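Local coordinates for protein minor fimbrium tip subunit Mfa3 (PDB 5NF4) that forms part of the tip of the minor fimbriae, surface filaments through which Porphyromonas gingivalis builds biofilms and adheres to host cells and other oral bacteria, at residues Asp40-Val45 with Thr103-Pro108; Arg111-Val116 with Gln168-Gly173; Phe278-Arg283 with Tyr328-Leu333. One frame throughout, in Å; residues are numbered along the deposited sequence.

Interaction 1 of 3, residues Asp40-Val45 with Thr103-Pro108; sequences DVYLLV and TVKLKP
Lys105 lies alongside Tyr42, both side chains pointing the same way, with CG over one face of the phenol ring and CD passing beyond its rim beside the hydroxyl. The evidence is a CH-pi contact: Lys105 CG sits 4.2 Å from the centroid of the Tyr42 ring and 27° off the ring normal. CG of Lys105 is anti to the backbone N (chi1 177°) and the chain stays extended beyond it, which leaves CD 3.5 Å from Tyr42 OH. The ammonium end approaches Asp40, but Lys105 NZ remains 4.0 Å from Asp40 OD2, too far for a salt bridge. The other carboxylate oxygen makes one: Lys107, whose chain bends at chi2, brings NZ to 3.0 Å from Asp40 OD1, arriving from above the carboxylate plane, 40° out of it. Asp40 is thus flanked by two lysines that probably favour its ionised form.

The opposite face, carrying Val41, Leu43, Val104 and Leu106, is apolar and buried. Leu43 CB meets Val104 CG1 at 3.7 Å, while Leu43 CG packs 4.0 Å from Leu106 CD2. Beyond the strand end, Val41 CG2 touches Pro108 CB at 3.7 Å. Paired N-H to O bonds join Val41 with Leu106 and Leu43 with Val104 in both directions.

This face turns to the core, Leu43 meeting Phe113, and Val104 and Leu106 meeting Ala86, as in a fimbrillin-type beta-sandwich. The propeptide strand holding Val41-Val45 also pairs in parallel with strand 180-205; its removal would probably open a groove between strands 99-106 and 180-205, as proposed for fimbrillin strand exchange.

Interaction 2 of 3, residues Arg111-Val116 with Gln168-Gly173; sequences RDFFFV and QTVTIG
Gln168 N donates to Arg111 O over 2.8 Å, with an N-H...O angle of 162° and the donor tilted somewhat from the carbonyl plane. The return bond, from Arg111 N to Gln168 O, is 2.9 Å long and lies in the carbonyl plane. Together they define Arg111 and Gln168 as an antiparallel hydrogen-bonded pair.

Beside this pair, Val170 CG2 is shared by Phe113 and Arg111. The methyl takes the edge of the Phe113 ring, in its plane, 4.0 Å from Phe113 CE1. It also packs 3.9 Å from Arg111 CD, where the arginine chain crosses the valine at about a right angle. Gln168 CG comes obliquely to the ring, 4.0 Å from Phe113 CD1, with the amide plane turned 86° from that of the ring. The phenyl also stacks with Phe182.

The polar ends look elsewhere. Arg111 bends at chi2, and its guanidinium forms a salt bridge with Asp78 through NH1 while NE bonds to Lys107 O. Gln168 NE2 is held by Ser166 O and Asp185 OD1, which fixes the buried amide.

Farther along, Phe113 bonds to Tyr165 and Phe115 to Arg163, a register shifted by one residue, consistent with a bulge near Ser166-Asn167, where Asp112 OD1 takes the Asn167 N-H. The contact is the end of an antiparallel strand pair in one sheet of a beta-sandwich, where the segments splay apart at 110° and Phe113 faces the core.

Interaction 3 of 3, residues Phe278-Arg283 with Tyr328-Leu333; sequences FRLTTR and YRIKTL
Phe278 pushes the edge of its ring into the face of Tyr328, a T-shaped (edge-to-face) pair with centroids 4.9 Å apart and planes at 69°. Phe278 CE2 is the atom that makes the approach: it stands 3.6 Å above the Tyr328 ring, over its centre, and touches Tyr328 CD1 at 3.7 Å. Phe278 CG occupies the position between the backbone N and the carbonyl carbon (chi1 62°), and from there the ring reaches across to the facing strand. Its far end is shared between two neighbours, for while CE2 faces the tyrosine, Phe278 CE1 meets Ile330 CD1 at 3.5 Å. That methyl lies at the ring edge, close to the ring plane, with the two side chains coming from opposite directions.

Ile330 CD1 has a second partner in Leu280. The two aliphatic chains reach toward each other tip to tip, with Leu280 CD1 and Ile330 CD1 3.8 Å apart. Farther along, Thr282 CG2 and Thr332 CG2 meet at 4.3 Å, an ordinary methyl contact that ends the row.

No hydrogen bond crosses the interface, and all six touching residues are buried. The tyrosine hydroxyl finds its partner outside, in a hydrogen bond with Tyr304 OH, and the Tyr304 ring also meets Tyr328 edge-to-face. Phe278 and Leu280 rest in addition on Ile213, and Ile330 on Val201.

The strand axes pass 10.6 Å apart at 27°, too far for backbone pairing. Strand 277-282 bonds to strands 210-216 and 287-291, whereas strand 324-332 pairs with 180-205 and 337-345. Largely apolar side chains meeting between two layers of strands at this spacing and small angle are the hallmark of face-to-face packing in the core of a beta-sandwich.

Overall arrangement
Interactions 1 and 2 are neighbours, their centres 9 Å apart, and strands 99-106 and 109-117 follow each other in the chain. They touch directly: Tyr42 N lies 3.1 Å from Gly173 O, a probable hydrogen bond, and Pro108 CG packs 3.6 Å from Ile172 CG1. Residues 168-173 therefore meet both the propeptide strand and strand 109-117. Interaction 3 is remote, its centre 53 Å from that of interaction 1 and 48 Å from that of interaction 2, on the other side of the chain's centre. The long strand 180-205 pairs with 41-49 and 161-170 as well as with 324-332, which links the two regions, consistent with the two-domain build of fimbrillins.

Interaction 1 of 3, residues Asp40-Val45 with Thr103-Pro108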
loop_
_atom_site.group_PDB
_atom_site.type_symbol
_atom_site.label_atom_id
_atom_site.label_comp_id
_atom_site.label_asym_id
_atom_site.label_seq_id
_atom_site.Cartn_x
_atom_site.Cartn_y
_atom_site.Cartn_z
ATOM N N ASP A 40 15.925 -3.200 33.112
ATOM C CA ASP A 40 14.988 -3.418 32.002
ATOM C C ASP A 40 14.198 -2.192 31.563
ATOM O O ASP A 40 14.207 -1.119 32.204
ATOM C CB ASP A 40 14.011 -4.515 32.394
ATOM C CG ASP A 40 14.699 -5.839 32.609
ATOM O OD1 ASP A 40 15.443 -6.268 31.700
ATOM O OD2 ASP A 40 14.499 -6.447 33.682
ATOM N N VAL A 41 13.486 -2.400 30.462
ATOM C CA VAL A 41 12.519 -1.462 29.955
ATOM C C VAL A 41 11.194 -2.200 29.726
ATOM O O VAL A 41 11.186 -3.281 29.136
ATOM C CB VAL A 41 12.971 -0.850 28.611
ATOM C CG1 VAL A 41 12.071 0.338 28.223
ATOM C CG2 VAL A 41 14.434 -0.441 28.672
ATOM N N TYR A 42 10.101 -1.609 30.187
ATOM C CA TYR A 42 8.756 -2.049 29.803
ATOM C C TYR A 42 8.172 -0.969 28.923
ATOM O O TYR A 42 8.039 0.180 29.342
ATOM C CB TYR A 42 7.881 -2.296 31.011
ATOM C CG TYR A 42 8.411 -3.388 31.895
ATOM C CD1 TYR A 42 9.430 -3.138 32.797
ATOM C CD2 TYR A 42 7.909 -4.675 31.807
ATOM C CE1 TYR A 42 9.924 -4.150 33.597
ATOM C CE2 TYR A 42 8.400 -5.687 32.592
ATOM C CZ TYR A 42 9.402 -5.422 33.484
ATOM O OH TYR A 42 9.868 -6.448 34.262
ATOM N N LEU A 43 7.821 -1.371 27.706
ATOM C CA LEU A 43 7.306 -0.493 26.668
ATOM C C LEU A 43 5.864 -0.811 26.385
ATOM O O LEU A 43 5.532 -1.972 26.206
ATOM C CB LEU A 43 8.072 -0.664 25.351
ATOM C CG LEU A 43 9.407 -0.011 25.107
ATOM C CD1 LEU A 43 9.756 -0.201 23.636
ATOM C CD2 LEU A 43 9.331 1.434 25.485
ATOM N N LEU A 44 5.040 0.226 26.304
ATOM C CA LEU A 44 3.668 0.115 25.835
ATOM C C LEU A 44 3.613 0.461 24.357
ATOM O O LEU A 44 3.891 1.594 23.972
ATOM C CB LEU A 44 2.751 1.036 26.628
ATOM C CG LEU A 44 1.265 0.860 26.309
ATOM C CD1 LEU A 44 0.786 -0.513 26.717
ATOM C CD2 LEU A 44 0.448 1.929 27.001
ATOM N N VAL A 45 3.261 -0.531 23.546
ATOM C CA VAL A 45 3.243 -0.384 22.090
ATOM C C VAL A 45 1.783 -0.198 21.711
ATOM O O VAL A 45 0.926 -0.994 22.122
ATOM C CB VAL A 45 3.874 -1.610 21.389
ATOM C CG1 VAL A 45 3.673 -1.554 19.858
ATOM C CG2 VAL A 45 5.353 -1.684 21.691
ATOM N N THR A 103 2.125 -4.672 26.088
ATOM C CA THR A 103 3.368 -4.351 26.782
ATOM C C THR A 103 4.473 -5.354 26.445
ATOM O O THR A 103 4.218 -6.539 26.399
ATOM C CB THR A 103 3.103 -4.334 28.257
ATOM O OG1 THR A 103 2.072 -3.372 28.516
ATOM C CG2 THR A 103 4.365 -3.958 29.021
ATOM N N VAL A 104 5.691 -4.871 26.203
ATOM C CA VAL A 104 6.843 -5.730 25.934
ATOM C C VAL A 104 7.984 -5.363 26.905
ATOM O O VAL A 104 8.153 -4.198 27.260
ATOM C CB VAL A 104 7.347 -5.609 24.481
ATOM C CG1 VAL A 104 7.908 -4.230 24.210
ATOM C CG2 VAL A 104 8.409 -6.644 24.204
ATOM N N LYS A 105 8.740 -6.367 27.331
ATOM C CA LYS A 105 9.925 -6.161 28.188
ATOM C C LYS A 105 11.187 -6.375 27.348
ATOM O O LYS A 105 11.251 -7.318 26.569
ATOM C CB LYS A 105 9.889 -7.124 29.358
ATOM C CG LYS A 105 11.096 -7.066 30.277
ATOM C CD LYS A 105 10.936 -8.115 31.376
ATOM C CE LYS A 105 12.270 -8.626 31.878
ATOM N NZ LYS A 105 12.107 -9.591 33.007
ATOM N N LEU A 106 12.173 -5.495 27.457
ATOM C CA LEU A 106 13.423 -5.679 26.722
ATOM C C LEU A 106 14.548 -4.905 27.366
ATOM O O LEU A 106 14.318 -4.104 28.237
ATOM C CB LEU A 106 13.297 -5.267 25.240
ATOM C CG LEU A 106 13.242 -3.777 24.902
ATOM C CD1 LEU A 106 13.527 -3.507 23.425
ATOM C CD2 LEU A 106 11.889 -3.179 25.328
ATOM N N LYS A 107 15.766 -5.125 26.901
ATOM C CA LYS A 107 16.903 -4.365 27.386
ATOM C C LYS A 107 17.008 -3.038 26.644
ATOM O O LYS A 107 16.674 -2.954 25.456
ATOM C CB LYS A 107 18.191 -5.166 27.206
ATOM C CG LYS A 107 18.195 -6.475 28.027
ATOM C CD LYS A 107 18.175 -6.171 29.543
ATOM C CE LYS A 107 18.347 -7.419 30.404
ATOM N NZ LYS A 107 18.379 -7.060 31.865
ATOM N N PRO A 108 17.451 -1.995 27.342
ATOM C CA PRO A 108 17.622 -0.686 26.695
ATOM C C PRO A 108 18.747 -0.639 25.688
ATOM O O PRO A 108 19.615 -1.504 25.682
ATOM C CB PRO A 108 17.944 0.241 27.862
ATOM C CG PRO A 108 18.675 -0.661 28.834
ATOM C CD PRO A 108 17.978 -2.005 28.726
#

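Interaction 2 of 3, residues Arg111-Val116 with Gln168-Gly173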
loop_
_atom_site.group_PDB
_atom_site.type_symbol
_atom_site.label_atom_id
_atom_site.label_comp_id
_atom_site.label_asym_id
_atom_site.label_seq_id
_atom_site.Cartn_x
_atom_site.Cartn_y
_atom_site.Cartn_z
ATOM N N ARG A 111 17.591 0.485 19.072
ATOM C CA ARG A 111 16.797 -0.627 18.541
ATOM C C ARG A 111 16.123 -0.292 17.233
ATOM O O ARG A 111 15.652 0.828 17.005
ATOM C CB ARG A 111 15.734 -1.066 19.571
ATOM C CG ARG A 111 16.247 -2.021 20.663
ATOM C CD ARG A 111 16.984 -1.319 21.825
ATOM N NE ARG A 111 17.460 -2.334 22.743
ATOM C CZ ARG A 111 18.601 -2.996 22.602
ATOM N NH1 ARG A 111 19.443 -2.726 21.607
ATOM N NH2 ARG A 111 18.919 -3.915 23.484
ATOM N N ASP A 112 16.111 -1.293 16.359
ATOM C CA ASP A 112 15.347 -1.254 15.119
ATOM C C ASP A 112 14.057 -2.078 15.296
ATOM O O ASP A 112 14.128 -3.246 15.648
ATOM C CB ASP A 112 16.172 -1.835 13.981
ATOM C CG ASP A 112 17.327 -0.949 13.533
ATOM O OD1 ASP A 112 17.679 0.082 14.148
ATOM O OD2 ASP A 112 17.875 -1.288 12.470
ATOM N N PHE A 113 12.895 -1.463 15.066
ATOM C CA PHE A 113 11.591 -2.095 15.289
ATOM C C PHE A 113 10.987 -2.412 13.918
ATOM O O PHE A 113 10.946 -1.545 13.068
ATOM C CB PHE A 113 10.636 -1.179 16.013
ATOM C CG PHE A 113 10.963 -0.962 17.477
ATOM C CD1 PHE A 113 12.055 -0.190 17.867
ATOM C CD2 PHE A 113 10.139 -1.503 18.444
ATOM C CE1 PHE A 113 12.309 0.010 19.215
ATOM C CE2 PHE A 113 10.395 -1.314 19.769
ATOM C CZ PHE A 113 11.475 -0.555 20.160
ATOM N N PHE A 114 10.491 -3.627 13.762
ATOM C CA PHE A 114 9.833 -4.045 12.521
ATOM C C PHE A 114 8.436 -4.510 12.868
ATOM O O PHE A 114 8.262 -5.341 13.744
ATOM C CB PHE A 114 10.583 -5.178 11.807
ATOM C CG PHE A 114 11.947 -4.803 11.334
ATOM C CD1 PHE A 114 13.006 -4.732 12.244
ATOM C CD2 PHE A 114 12.196 -4.536 9.994
ATOM C CE1 PHE A 114 14.280 -4.404 11.817
ATOM C CE2 PHE A 114 13.476 -4.211 9.559
ATOM C CZ PHE A 114 14.530 -4.125 10.501
ATOM N N PHE A 115 7.450 -4.009 12.116
ATOM C CA PHE A 115 6.065 -4.367 12.313
ATOM C C PHE A 115 5.524 -4.904 10.983
ATOM O O PHE A 115 5.660 -4.250 9.952
ATOM C CB PHE A 115 5.217 -3.179 12.762
ATOM C CG PHE A 115 5.559 -2.683 14.147
ATOM C CD1 PHE A 115 6.552 -1.738 14.331
ATOM C CD2 PHE A 115 4.900 -3.190 15.243
ATOM C CE1 PHE A 115 6.865 -1.281 15.594
ATOM C CE2 PHE A 115 5.198 -2.742 16.531
ATOM C CZ PHE A 115 6.180 -1.790 16.708
ATOM N N VAL A 116 4.927 -6.088 11.047
ATOM C CA VAL A 116 4.381 -6.777 9.861
ATOM C C VAL A 116 2.973 -7.266 10.202
ATOM O O VAL A 116 2.800 -8.021 11.141
ATOM C CB VAL A 116 5.286 -7.963 9.437
ATOM C CG1 VAL A 116 4.699 -8.683 8.258
ATOM C CG2 VAL A 116 6.678 -7.439 9.040
ATOM N N GLN A 168 16.142 3.580 17.089
ATOM C CA GLN A 168 15.343 4.191 18.132
ATOM C C GLN A 168 16.041 4.090 19.459
ATOM O O GLN A 168 16.554 3.043 19.808
ATOM C CB GLN A 168 13.996 3.501 18.234
ATOM C CG GLN A 168 13.239 3.483 16.925
ATOM C CD GLN A 168 12.769 4.854 16.521
ATOM O OE1 GLN A 168 11.893 5.414 17.160
ATOM N NE2 GLN A 168 13.346 5.403 15.445
ATOM N N THR A 169 16.035 5.173 20.202
ATOM C CA THR A 169 16.677 5.166 21.488
ATOM C C THR A 169 15.670 4.704 22.504
ATOM O O THR A 169 14.672 5.376 22.760
ATOM C CB THR A 169 17.225 6.558 21.861
ATOM O OG1 THR A 169 18.141 6.987 20.845
ATOM C CG2 THR A 169 17.918 6.508 23.187
ATOM N N VAL A 170 15.948 3.549 23.100
ATOM C CA VAL A 170 15.091 2.987 24.132
ATOM C C VAL A 170 15.751 3.159 25.482
ATOM O O VAL A 170 16.838 2.597 25.719
ATOM C CB VAL A 170 14.826 1.492 23.850
ATOM C CG1 VAL A 170 13.911 0.896 24.909
ATOM C CG2 VAL A 170 14.232 1.322 22.458
ATOM N N THR A 171 15.131 3.972 26.351
ATOM C CA THR A 171 15.703 4.316 27.639
ATOM C C THR A 171 15.144 3.430 28.732
ATOM O O THR A 171 14.110 2.786 28.571
ATOM C CB THR A 171 15.431 5.800 28.028
ATOM O OG1 THR A 171 14.032 6.082 27.938
ATOM C CG2 THR A 171 16.208 6.753 27.122
ATOM N N ILE A 172 15.832 3.436 29.858
ATOM C CA ILE A 172 15.502 2.600 30.993
ATOM C C ILE A 172 14.267 3.084 31.728
ATOM O O ILE A 172 14.102 4.278 31.983
ATOM C CB ILE A 172 16.683 2.558 31.973
ATOM C CG1 ILE A 172 17.858 1.809 31.329
ATOM C CG2 ILE A 172 16.299 1.900 33.299
ATOM C CD1 ILE A 172 19.169 2.059 31.991
ATOM N N GLY A 173 13.408 2.138 32.090
ATOM C CA GLY A 173 12.321 2.422 33.010
ATOM C C GLY A 173 11.039 1.671 32.701
ATOM O O GLY A 173 11.027 0.733 31.908
#

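Interaction 3 of 3, residues Phe278-Arg283 with Tyr328-Leu333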
loop_
_atom_site.group_PDB
_atom_site.type_symbol
_atom_site.label_atom_id
_atom_site.label_comp_id
_atom_site.label_asym_id
_atom_site.label_seq_id
_atom_site.Cartn_x
_atom_site.Cartn_y
_atom_site.Cartn_z
ATOM N N PHE A 278 -6.200 2.378 -16.146
ATOM C CA PHE A 278 -7.502 1.747 -16.170
ATOM C C PHE A 278 -8.144 2.020 -17.516
ATOM O O PHE A 278 -7.909 3.046 -18.159
ATOM C CB PHE A 278 -8.407 2.157 -14.987
ATOM C CG PHE A 278 -8.759 3.619 -14.891
ATOM C CD1 PHE A 278 -9.934 4.099 -15.436
ATOM C CD2 PHE A 278 -7.971 4.495 -14.155
ATOM C CE1 PHE A 278 -10.298 5.445 -15.299
ATOM C CE2 PHE A 278 -8.333 5.842 -14.024
ATOM C CZ PHE A 278 -9.489 6.310 -14.586
ATOM N N ARG A 279 -8.857 1.003 -17.959
ATOM C CA ARG A 279 -9.537 1.001 -19.246
ATOM C C ARG A 279 -11.041 1.084 -19.070
ATOM O O ARG A 279 -11.644 0.224 -18.429
ATOM C CB ARG A 279 -9.145 -0.258 -19.995
ATOM C CG ARG A 279 -9.970 -0.519 -21.220
ATOM C CD ARG A 279 -9.382 -1.670 -22.004
ATOM N NE ARG A 279 -8.121 -1.296 -22.636
ATOM C CZ ARG A 279 -7.061 -2.093 -22.759
ATOM N NH1 ARG A 279 -7.074 -3.328 -22.264
ATOM N NH2 ARG A 279 -5.973 -1.639 -23.377
ATOM N N LEU A 280 -11.652 2.121 -19.647
ATOM C CA LEU A 280 -13.094 2.280 -19.613
ATOM C C LEU A 280 -13.633 1.858 -20.928
ATOM O O LEU A 280 -13.224 2.396 -21.948
ATOM C CB LEU A 280 -13.498 3.727 -19.372
ATOM C CG LEU A 280 -12.919 4.452 -18.170
ATOM C CD1 LEU A 280 -13.257 5.907 -18.349
ATOM C CD2 LEU A 280 -13.526 3.911 -16.906
ATOM N N THR A 281 -14.572 0.922 -20.892
ATOM C CA THR A 281 -15.275 0.488 -22.077
ATOM C C THR A 281 -16.727 0.886 -21.997
ATOM O O THR A 281 -17.406 0.589 -21.001
ATOM C CB THR A 281 -15.175 -1.024 -22.256
ATOM O OG1 THR A 281 -13.799 -1.367 -22.358
ATOM C CG2 THR A 281 -15.887 -1.472 -23.529
ATOM N N THR A 282 -17.211 1.524 -23.065
ATOM C CA THR A 282 -18.574 1.999 -23.122
ATOM C C THR A 282 -19.454 0.944 -23.772
ATOM O O THR A 282 -18.960 0.077 -24.483
ATOM C CB THR A 282 -18.708 3.293 -23.941
ATOM O OG1 THR A 282 -18.502 3.000 -25.325
ATOM C CG2 THR A 282 -17.721 4.321 -23.507
ATOM N N ARG A 283 -20.747 1.018 -23.517
ATOM C CA ARG A 283 -21.707 0.128 -24.195
ATOM C C ARG A 283 -21.618 0.206 -25.729
ATOM O O ARG A 283 -21.949 -0.767 -26.424
ATOM C CB ARG A 283 -23.123 0.447 -23.727
ATOM C CG ARG A 283 -23.302 0.209 -22.248
ATOM C CD ARG A 283 -24.698 0.528 -21.801
ATOM N NE ARG A 283 -24.833 0.330 -20.362
ATOM C CZ ARG A 283 -25.074 -0.842 -19.783
ATOM N NH1 ARG A 283 -25.216 -1.936 -20.522
ATOM N NH2 ARG A 283 -25.175 -0.918 -18.463
ATOM N N TYR A 328 -10.425 9.326 -9.173
ATOM C CA TYR A 328 -10.826 9.840 -10.474
ATOM C C TYR A 328 -12.302 10.171 -10.492
ATOM O O TYR A 328 -13.145 9.445 -9.938
ATOM C CB TYR A 328 -10.487 8.816 -11.579
ATOM C CG TYR A 328 -9.000 8.659 -11.701
ATOM C CD1 TYR A 328 -8.311 7.792 -10.867
ATOM C CD2 TYR A 328 -8.268 9.428 -12.603
ATOM C CE1 TYR A 328 -6.942 7.664 -10.951
ATOM C CE2 TYR A 328 -6.887 9.312 -12.686
ATOM C CZ TYR A 328 -6.238 8.421 -11.868
ATOM O OH TYR A 328 -4.871 8.323 -11.933
ATOM N N ARG A 329 -12.599 11.318 -11.095
ATOM C CA ARG A 329 -13.962 11.761 -11.313
ATOM C C ARG A 329 -14.101 11.853 -12.819
ATOM O O ARG A 329 -13.405 12.635 -13.471
ATOM C CB ARG A 329 -14.226 13.102 -10.598
ATOM C CG ARG A 329 -13.901 12.980 -9.110
ATOM C CD ARG A 329 -13.912 14.280 -8.371
ATOM N NE ARG A 329 -12.838 15.210 -8.724
ATOM C CZ ARG A 329 -11.552 15.069 -8.408
ATOM N NH1 ARG A 329 -11.109 13.987 -7.774
ATOM N NH2 ARG A 329 -10.695 16.015 -8.769
ATOM N N ILE A 330 -14.975 11.012 -13.361
ATOM C CA ILE A 330 -15.107 10.857 -14.814
ATOM C C ILE A 330 -16.500 11.188 -15.351
ATOM O O ILE A 330 -17.514 10.776 -14.783
ATOM C CB ILE A 330 -14.757 9.420 -15.223
ATOM C CG1 ILE A 330 -13.341 9.077 -14.778
ATOM C CG2 ILE A 330 -14.931 9.252 -16.769
ATOM C CD1 ILE A 330 -12.993 7.646 -14.966
ATOM N N LYS A 331 -16.534 11.956 -16.444
ATOM C CA LYS A 331 -17.768 12.236 -17.188
ATOM C C LYS A 331 -17.708 11.466 -18.495
ATOM O O LYS A 331 -16.772 11.641 -19.268
ATOM C CB LYS A 331 -17.941 13.730 -17.481
ATOM C CG LYS A 331 -18.092 14.612 -16.260
ATOM C CD LYS A 331 -18.227 16.077 -16.656
ATOM C CE LYS A 331 -18.283 17.004 -15.437
ATOM N NZ LYS A 331 -18.525 18.437 -15.838
ATOM N N THR A 332 -18.703 10.614 -18.730
ATOM C CA THR A 332 -18.797 9.832 -19.962
ATOM C C THR A 332 -19.779 10.486 -20.916
ATOM O O THR A 332 -20.993 10.447 -20.715
ATOM C CB THR A 332 -19.239 8.399 -19.683
ATOM O OG1 THR A 332 -18.503 7.895 -18.569
ATOM C CG2 THR A 332 -18.988 7.523 -20.883
ATOM N N LEU A 333 -19.236 11.119 -21.944
ATOM C CA LEU A 333 -20.052 11.785 -22.937
ATOM C C LEU A 333 -20.085 10.891 -24.165
ATOM O O LEU A 333 -19.369 9.893 -24.209
ATOM C CB LEU A 333 -19.486 13.175 -23.225
ATOM C CG LEU A 333 -19.116 13.909 -21.929
ATOM C CD1 LEU A 333 -18.505 15.257 -22.233
ATOM C CD2 LEU A 333 -20.354 14.053 -21.035
#